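Local coordinates for protein protocatechuate decarboxylase (Klebsiella pneumoniae, PDB 5O3M) that probably decarboxylates 3,4-dihydroxybenzoate (protocatechuate) to catechol, as a UbiD-family enzyme that depends on prenylated flavin, at residues A[140-145]-A[329-334]; A[172-177]-A[224-229]. One frame throughout, in Å; residues are numbered along the deposited sequence.

In the fold
Both contacts are antiparallel strand pairs of one curled sheet, and all four segments belong to the Rift-related domain of the UbiD fold. They share no strand. Their centres are about 16 Å apart and their nearest atoms about 7 Å, so they do not touch. Contact 1 joins strand 140-143 to the end of strand 323-331 and is partly buried, with exposed residues among its touching ones. Contact 2 joins strands 168-177 and 224-230 and is buried. The chemistry follows the place. Contact 1 adds a glutamine amide and a Met-aromatic contact to the backbone ladder, whereas contact 2 adds apolar packing of alanines against isoleucines and a leucine, and a buried asparagine.

Contact 1 of 2, residues A[140-145]-A[329-334]; sequences QIFLAD and VTMRNN
V329 and F142 form a hydrogen-bonded pair of an antiparallel ladder in the curled sheet of the Rift-related domain. V329 N donates a hydrogen bond to F142 O at 2.9 Å, and F142 N returns a bond to V329 O at 2.7 Å. The same V329 O lies at the edge of the F142 ring, near its plane. L154 of helix 151-154 packs against both side chains.

T330 pairs with I141 without hydrogen bonds between them. Their side chains run alongside each other on the same face, with T330 CG2 4.0 Å from I141 CG1. The hydroxyl of T330 is held by the carbonyl of C137.

M331 forms the next hydrogen-bonded pair, with Q140, through two backbone bonds. Its side chain shares a sheet face with Q140, F142 and V329. A chi1 of 60° and an extended chi2 carry the sulfur obliquely to the F142 ring in a Met-aromatic contact. M331 SD lies 3.9 Å from F142 CE2.

Beyond M331 the pairing with strand 140-143 ends, and the R332 guanidinium pairs with D27. The side chain of Q140 follows the backbone past the strand end. Q140 NE2 binds R332 O at 2.9 Å. The bond is bent (132° at the hydrogen). The acceptor lies in the glutamine amide plane, but the donor comes from above the R332 carbonyl plane. Q140 NE2 also rests 3.4 Å from N333 CA.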
ATOM      1  N   GLN A 140     -39.985 -49.586  17.801  1.00 55.55           N
ATOM      2  CA  GLN A 140     -39.049 -50.400  18.561  1.00 55.55           C
ATOM      3  C   GLN A 140     -38.417 -49.532  19.637  1.00 56.42           C
ATOM      4  O   GLN A 140     -38.076 -48.366  19.394  1.00 52.98           O
ATOM      5  CB  GLN A 140     -37.960 -50.994  17.670  1.00 54.35           C
ATOM      6  CG  GLN A 140     -38.467 -51.764  16.468  1.00 56.28           C
ATOM      7  CD  GLN A 140     -37.329 -52.249  15.600  1.00 63.40           C
ATOM      8  OE1 GLN A 140     -36.690 -53.247  15.909  1.00 68.21           O
ATOM      9  NE2 GLN A 140     -37.052 -51.528  14.516  1.00 64.29           N
ATOM     10  N   ILE A 141     -38.258 -50.109  20.824  1.00 55.80           N
ATOM     11  CA  ILE A 141     -37.738 -49.414  21.996  1.00 55.96           C
ATOM     12  C   ILE A 141     -36.606 -50.258  22.574  1.00 52.26           C
ATOM     13  O   ILE A 141     -36.800 -51.441  22.880  1.00 50.93           O
ATOM     14  CB  ILE A 141     -38.839 -49.170  23.046  1.00 53.45           C
ATOM     15  CG1 ILE A 141     -39.900 -48.199  22.511  1.00 58.09           C
ATOM     16  CG2 ILE A 141     -38.254 -48.644  24.338  1.00 43.99           C
ATOM     17  CD1 ILE A 141     -41.206 -48.236  23.307  1.00 51.70           C
ATOM     18  N   PHE A 142     -35.423 -49.667  22.695  1.00 51.21           N
ATOM     19  CA  PHE A 142     -34.261 -50.339  23.275  1.00 50.87           C
ATOM     20  C   PHE A 142     -33.870 -49.594  24.544  1.00 46.88           C
ATOM     21  O   PHE A 142     -33.120 -48.620  24.482  1.00 47.04           O
ATOM     22  CB  PHE A 142     -33.100 -50.411  22.281  1.00 46.26           C
ATOM     23  CG  PHE A 142     -33.428 -51.194  21.048  1.00 50.50           C
ATOM     24  CD1 PHE A 142     -33.363 -52.582  21.053  1.00 57.04           C
ATOM     25  CD2 PHE A 142     -33.849 -50.551  19.898  1.00 48.39           C
ATOM     26  CE1 PHE A 142     -33.696 -53.313  19.923  1.00 50.38           C
ATOM     27  CE2 PHE A 142     -34.182 -51.268  18.768  1.00 45.29           C
ATOM     28  CZ  PHE A 142     -34.106 -52.654  18.778  1.00 50.04           C
ATOM     29  N   LEU A 143     -34.366 -50.057  25.689  1.00 52.14           N
ATOM     30  CA  LEU A 143     -33.976 -49.468  26.962  1.00 51.45           C
ATOM     31  C   LEU A 143     -32.531 -49.820  27.297  1.00 54.27           C
ATOM     32  O   LEU A 143     -32.099 -50.969  27.142  1.00 60.28           O
ATOM     33  CB  LEU A 143     -34.904 -49.948  28.074  1.00 46.14           C
ATOM     34  CG  LEU A 143     -36.362 -49.538  27.877  1.00 49.46           C
ATOM     35  CD1 LEU A 143     -37.228 -50.042  29.002  1.00 48.44           C
ATOM     36  CD2 LEU A 143     -36.451 -48.015  27.755  1.00 53.62           C
ATOM     37  N   ALA A 144     -31.792 -48.817  27.776  1.00 43.81           N
ATOM     38  CA  ALA A 144     -30.370 -48.944  28.084  1.00 45.60           C
ATOM     39  C   ALA A 144     -30.094 -49.663  29.396  1.00 47.19           C
ATOM     40  O   ALA A 144     -28.947 -50.048  29.631  1.00 56.16           O
ATOM     41  CB  ALA A 144     -29.702 -47.559  28.120  1.00 43.99           C
ATOM     42  N   ASP A 145     -31.096 -49.836  30.259  1.00 48.82           N
ATOM     43  CA  ASP A 145     -30.941 -50.625  31.474  1.00 51.41           C
ATOM     44  C   ASP A 145     -31.118 -52.124  31.213  1.00 52.31           C
ATOM     45  O   ASP A 145     -30.995 -52.927  32.143  1.00 54.24           O
ATOM     46  CB  ASP A 145     -31.914 -50.124  32.560  1.00 55.15           C
ATOM     47  CG  ASP A 145     -33.374 -50.481  32.270  1.00 70.03           C
ATOM     48  OD1 ASP A 145     -33.685 -50.911  31.140  1.00 75.06           O
ATOM     49  OD2 ASP A 145     -34.218 -50.343  33.184  1.00 73.47           O
ATOM     50  N   VAL A 329     -32.908 -46.011  23.212  1.00 54.71           N
ATOM     51  CA  VAL A 329     -32.933 -45.755  21.775  1.00 50.92           C
ATOM     52  C   VAL A 329     -34.246 -46.309  21.244  1.00 53.83           C
ATOM     53  O   VAL A 329     -34.547 -47.496  21.430  1.00 49.26           O
ATOM     54  CB  VAL A 329     -31.743 -46.389  21.033  1.00 43.21           C
ATOM     55  CG1 VAL A 329     -31.857 -46.102  19.531  1.00 46.34           C
ATOM     56  CG2 VAL A 329     -30.412 -45.891  21.585  1.00 36.79           C
ATOM     57  N   THR A 330     -35.038 -45.453  20.610  1.00 48.01           N
ATOM     58  CA  THR A 330     -36.231 -45.894  19.909  1.00 46.35           C
ATOM     59  C   THR A 330     -36.009 -45.702  18.414  1.00 45.69           C
ATOM     60  O   THR A 330     -35.199 -44.869  17.991  1.00 41.04           O
ATOM     61  CB  THR A 330     -37.484 -45.136  20.385  1.00 48.11           C
ATOM     62  OG1 THR A 330     -37.521 -43.827  19.806  1.00 46.62           O
ATOM     63  CG2 THR A 330     -37.492 -45.007  21.904  1.00 45.70           C
ATOM     64  N   MET A 331     -36.712 -46.486  17.605  1.00 45.35           N
ATOM     65  CA  MET A 331     -36.531 -46.339  16.170  1.00 49.83           C
ATOM     66  C   MET A 331     -37.721 -46.942  15.436  1.00 48.89           C
ATOM     67  O   MET A 331     -38.514 -47.691  16.013  1.00 50.65           O
ATOM     68  CB  MET A 331     -35.217 -46.979  15.718  1.00 52.00           C
ATOM     69  CG  MET A 331     -35.103 -48.470  16.001  1.00 54.48           C
ATOM     70  SD  MET A 331     -33.483 -49.130  15.530  1.00 56.16           S
ATOM     71  CE  MET A 331     -32.402 -48.239  16.649  1.00 48.10           C
ATOM     72  N   ARG A 332     -37.845 -46.583  14.159  1.00 44.83           N
ATOM     73  CA  ARG A 332     -38.838 -47.206  13.294  1.00 52.21           C
ATOM     74  C   ARG A 332     -38.425 -48.634  12.938  1.00 46.92           C
ATOM     75  O   ARG A 332     -37.252 -49.023  13.018  1.00 41.91           O
ATOM     76  CB  ARG A 332     -39.027 -46.406  12.000  1.00 45.81           C
ATOM     77  CG  ARG A 332     -39.503 -44.982  12.188  1.00 40.48           C
ATOM     78  CD  ARG A 332     -39.779 -44.315  10.861  1.00 43.89           C
ATOM     79  NE  ARG A 332     -40.918 -44.900  10.170  1.00 52.16           N
ATOM     80  CZ  ARG A 332     -41.693 -44.241   9.312  1.00 53.13           C
ATOM     81  NH1 ARG A 332     -41.459 -42.966   9.040  1.00 40.32           N
ATOM     82  NH2 ARG A 332     -42.721 -44.852   8.743  1.00 51.96           N
ATOM     83  N   ASN A 333     -39.409 -49.419  12.533  1.00 43.83           N
ATOM     84  CA  ASN A 333     -39.091 -50.683  11.892  1.00 45.45           C
ATOM     85  C   ASN A 333     -38.239 -50.415  10.654  1.00 52.03           C
ATOM     86  O   ASN A 333     -38.440 -49.417   9.957  1.00 52.81           O
ATOM     87  CB  ASN A 333     -40.381 -51.413  11.537  1.00 44.74           C
ATOM     88  CG  ASN A 333     -41.142 -51.893  12.784  1.00 50.47           C
ATOM     89  OD1 ASN A 333     -42.358 -51.719  12.896  1.00 50.70           O
ATOM     90  ND2 ASN A 333     -40.417 -52.498  13.721  1.00 50.96           N
ATOM     91  N   ASN A 334     -37.257 -51.286  10.405  1.00 47.58           N
ATOM     92  CA  ASN A 334     -36.324 -51.125   9.288  1.00 43.19           C
ATOM     93  C   ASN A 334     -35.685 -49.735   9.300  1.00 46.24           C
ATOM     94  O   ASN A 334     -35.528 -49.087   8.264  1.00 46.19           O
ATOM     95  CB  ASN A 334     -37.016 -51.385   7.946  1.00 46.77           C
ATOM     96  CG  ASN A 334     -37.975 -52.577   8.000  1.00 58.21           C
ATOM     97  OD1 ASN A 334     -39.184 -52.434   7.792  1.00 65.23           O
ATOM     98  ND2 ASN A 334     -37.435 -53.754   8.286  1.00 52.61           N
TER

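Contact 2 of 2, residues A[172-177]-A[224-229]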
ATOM      1  N   GLY A 172     -27.543 -35.203  14.091  1.00 44.30           N
ATOM      2  CA  GLY A 172     -28.360 -35.325  15.281  1.00 44.16           C
ATOM      3  C   GLY A 172     -29.087 -34.049  15.658  1.00 46.65           C
ATOM      4  O   GLY A 172     -28.457 -33.034  15.984  1.00 44.67           O
ATOM      5  N   LEU A 173     -30.416 -34.083  15.622  1.00 41.89           N
ATOM      6  CA  LEU A 173     -31.231 -32.925  15.982  1.00 43.88           C
ATOM      7  C   LEU A 173     -31.628 -33.043  17.454  1.00 45.65           C
ATOM      8  O   LEU A 173     -32.442 -33.899  17.830  1.00 35.84           O
ATOM      9  CB  LEU A 173     -32.453 -32.814  15.078  1.00 35.92           C
ATOM     10  CG  LEU A 173     -33.292 -31.553  15.281  1.00 40.86           C
ATOM     11  CD1 LEU A 173     -32.808 -30.398  14.361  1.00 33.54           C
ATOM     12  CD2 LEU A 173     -34.762 -31.868  15.042  1.00 42.14           C
ATOM     13  N   ALA A 174     -31.053 -32.180  18.282  1.00 45.95           N
ATOM     14  CA  ALA A 174     -31.302 -32.199  19.714  1.00 47.57           C
ATOM     15  C   ALA A 174     -32.535 -31.367  20.040  1.00 53.61           C
ATOM     16  O   ALA A 174     -32.678 -30.239  19.553  1.00 54.54           O
ATOM     17  CB  ALA A 174     -30.088 -31.668  20.479  1.00 36.45           C
ATOM     18  N   LEU A 175     -33.429 -31.940  20.844  1.00 49.02           N
ATOM     19  CA  LEU A 175     -34.485 -31.204  21.524  1.00 52.13           C
ATOM     20  C   LEU A 175     -34.155 -31.141  23.009  1.00 58.32           C
ATOM     21  O   LEU A 175     -33.672 -32.119  23.585  1.00 57.68           O
ATOM     22  CB  LEU A 175     -35.853 -31.858  21.318  1.00 46.96           C
ATOM     23  CG  LEU A 175     -36.591 -31.386  20.068  1.00 51.10           C
ATOM     24  CD1 LEU A 175     -35.742 -31.580  18.826  1.00 46.20           C
ATOM     25  CD2 LEU A 175     -37.907 -32.117  19.941  1.00 51.42           C
ATOM     26  N   ALA A 176     -34.404 -29.986  23.620  1.00 60.23           N
ATOM     27  CA  ALA A 176     -34.075 -29.783  25.026  1.00 58.65           C
ATOM     28  C   ALA A 176     -34.832 -28.567  25.543  1.00 57.47           C
ATOM     29  O   ALA A 176     -35.273 -27.711  24.771  1.00 60.85           O
ATOM     30  CB  ALA A 176     -32.567 -29.608  25.232  1.00 50.16           C
ATOM     31  N   SER A 177     -34.963 -28.505  26.870  1.00 52.52           N
ATOM     32  CA  SER A 177     -35.696 -27.462  27.574  1.00 56.74           C
ATOM     33  C   SER A 177     -34.875 -26.969  28.760  1.00 61.36           C
ATOM     34  O   SER A 177     -34.019 -27.681  29.290  1.00 61.24           O
ATOM     35  CB  SER A 177     -37.063 -27.964  28.091  1.00 57.19           C
ATOM     36  OG  SER A 177     -37.779 -28.685  27.104  1.00 61.15           O
ATOM     37  N   LEU A 224     -29.308 -32.877  32.260  1.00 53.51           N
ATOM     38  CA  LEU A 224     -30.272 -32.230  31.373  1.00 56.60           C
ATOM     39  C   LEU A 224     -30.828 -33.272  30.416  1.00 55.76           C
ATOM     40  O   LEU A 224     -30.083 -33.788  29.558  1.00 48.65           O
ATOM     41  CB  LEU A 224     -29.654 -31.070  30.593  1.00 55.42           C
ATOM     42  CG  LEU A 224     -30.730 -30.284  29.829  1.00 54.87           C
ATOM     43  CD1 LEU A 224     -31.370 -29.222  30.718  1.00 48.94           C
ATOM     44  CD2 LEU A 224     -30.213 -29.675  28.525  1.00 50.48           C
ATOM     45  N   PRO A 225     -32.109 -33.618  30.527  1.00 57.01           N
ATOM     46  CA  PRO A 225     -32.687 -34.602  29.608  1.00 55.33           C
ATOM     47  C   PRO A 225     -32.782 -34.043  28.197  1.00 56.45           C
ATOM     48  O   PRO A 225     -33.132 -32.880  27.981  1.00 50.47           O
ATOM     49  CB  PRO A 225     -34.070 -34.873  30.204  1.00 50.50           C
ATOM     50  CG  PRO A 225     -34.410 -33.601  30.897  1.00 49.72           C
ATOM     51  CD  PRO A 225     -33.113 -33.067  31.453  1.00 54.42           C
ATOM     52  N   ILE A 226     -32.482 -34.904  27.231  1.00 57.17           N
ATOM     53  CA  ILE A 226     -32.305 -34.502  25.846  1.00 50.75           C
ATOM     54  C   ILE A 226     -32.771 -35.655  24.969  1.00 45.93           C
ATOM     55  O   ILE A 226     -32.768 -36.816  25.392  1.00 48.32           O
ATOM     56  CB  ILE A 226     -30.820 -34.130  25.603  1.00 53.49           C
ATOM     57  CG1 ILE A 226     -30.564 -33.683  24.168  1.00 48.39           C
ATOM     58  CG2 ILE A 226     -29.917 -35.291  25.957  1.00 53.64           C
ATOM     59  CD1 ILE A 226     -29.150 -33.198  23.971  1.00 50.54           C
ATOM     60  N   THR A 227     -33.226 -35.332  23.762  1.00 41.30           N
ATOM     61  CA  THR A 227     -33.399 -36.334  22.716  1.00 46.83           C
ATOM     62  C   THR A 227     -32.611 -35.910  21.486  1.00 43.47           C
ATOM     63  O   THR A 227     -32.515 -34.714  21.174  1.00 40.69           O
ATOM     64  CB  THR A 227     -34.884 -36.567  22.330  1.00 43.70           C
ATOM     65  OG1 THR A 227     -35.485 -35.335  21.897  1.00 43.69           O
ATOM     66  CG2 THR A 227     -35.677 -37.168  23.498  1.00 38.62           C
ATOM     67  N   ILE A 228     -32.039 -36.901  20.806  1.00 37.47           N
ATOM     68  CA  ILE A 228     -31.266 -36.706  19.590  1.00 39.09           C
ATOM     69  C   ILE A 228     -32.020 -37.421  18.482  1.00 42.33           C
ATOM     70  O   ILE A 228     -32.082 -38.657  18.469  1.00 33.96           O
ATOM     71  CB  ILE A 228     -29.840 -37.257  19.720  1.00 39.75           C
ATOM     72  CG1 ILE A 228     -29.157 -36.745  21.004  1.00 37.41           C
ATOM     73  CG2 ILE A 228     -29.058 -36.977  18.457  1.00 31.72           C
ATOM     74  CD1 ILE A 228     -28.854 -35.247  21.019  1.00 34.37           C
ATOM     75  N   ASN A 229     -32.581 -36.660  17.548  1.00 40.49           N
ATOM     76  CA  ASN A 229     -33.454 -37.195  16.515  1.00 38.30           C
ATOM     77  C   ASN A 229     -32.726 -37.226  15.172  1.00 44.12           C
ATOM     78  O   ASN A 229     -32.186 -36.208  14.729  1.00 38.14           O
ATOM     79  CB  ASN A 229     -34.732 -36.359  16.422  1.00 39.40           C
ATOM     80  CG  ASN A 229     -35.486 -36.283  17.746  1.00 43.57           C
ATOM     81  OD1 ASN A 229     -36.449 -37.012  17.957  1.00 47.03           O
ATOM     82  ND2 ASN A 229     -35.054 -35.396  18.634  1.00 45.77           N
TER
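L173 O is gripped twice by N229, once from the backbone and once from the side chain. N229 N reaches L173 O at 2.8 Å from above the carbonyl plane. N229 ND2 approaches at 3.1 Å, nearly along the C=O axis, and L173 O lies in its amide plane. The bond is straight, 170° at the hydrogen. The side chain is placed for this by a CG that lies beside its own backbone N (chi1 -57°). ND2 also donates to T227 OG1 on its own strand, and N229 OD1 accepts from I278 N. The amide is therefore held at both ends, which should fix its rotation in this buried setting. T227 OG1 has a further bond to K276 O and touches L175 CB at 3.5 Å. One methyl of L175, CD1, lies 3.9 Å from N229 ND2, and the two side chains cross at about a right angle.

On the face that carries A174 and I228 the side-chain contacts between the strands are apolar. A174 CB meets the end methyls of two isoleucines, CD1 of I228 at 3.8 Å and CD1 of I226 at 3.9 Å. I210 of helix 209-219 and M202 of strand 199-202 close over A174 and I226. I228 CG2 packs 3.6 Å from G172 CA. Farther along, L224 CD2 reaches A176 CB.

Backbone bonds complete the ladder. L173 N binds N229 O, and L175 and T227 exchange a pair of bonds. The result is an antiparallel ladder, paired from L173-N229 to L175-T227, in the curled sheet of the UbiD Rift-related domain.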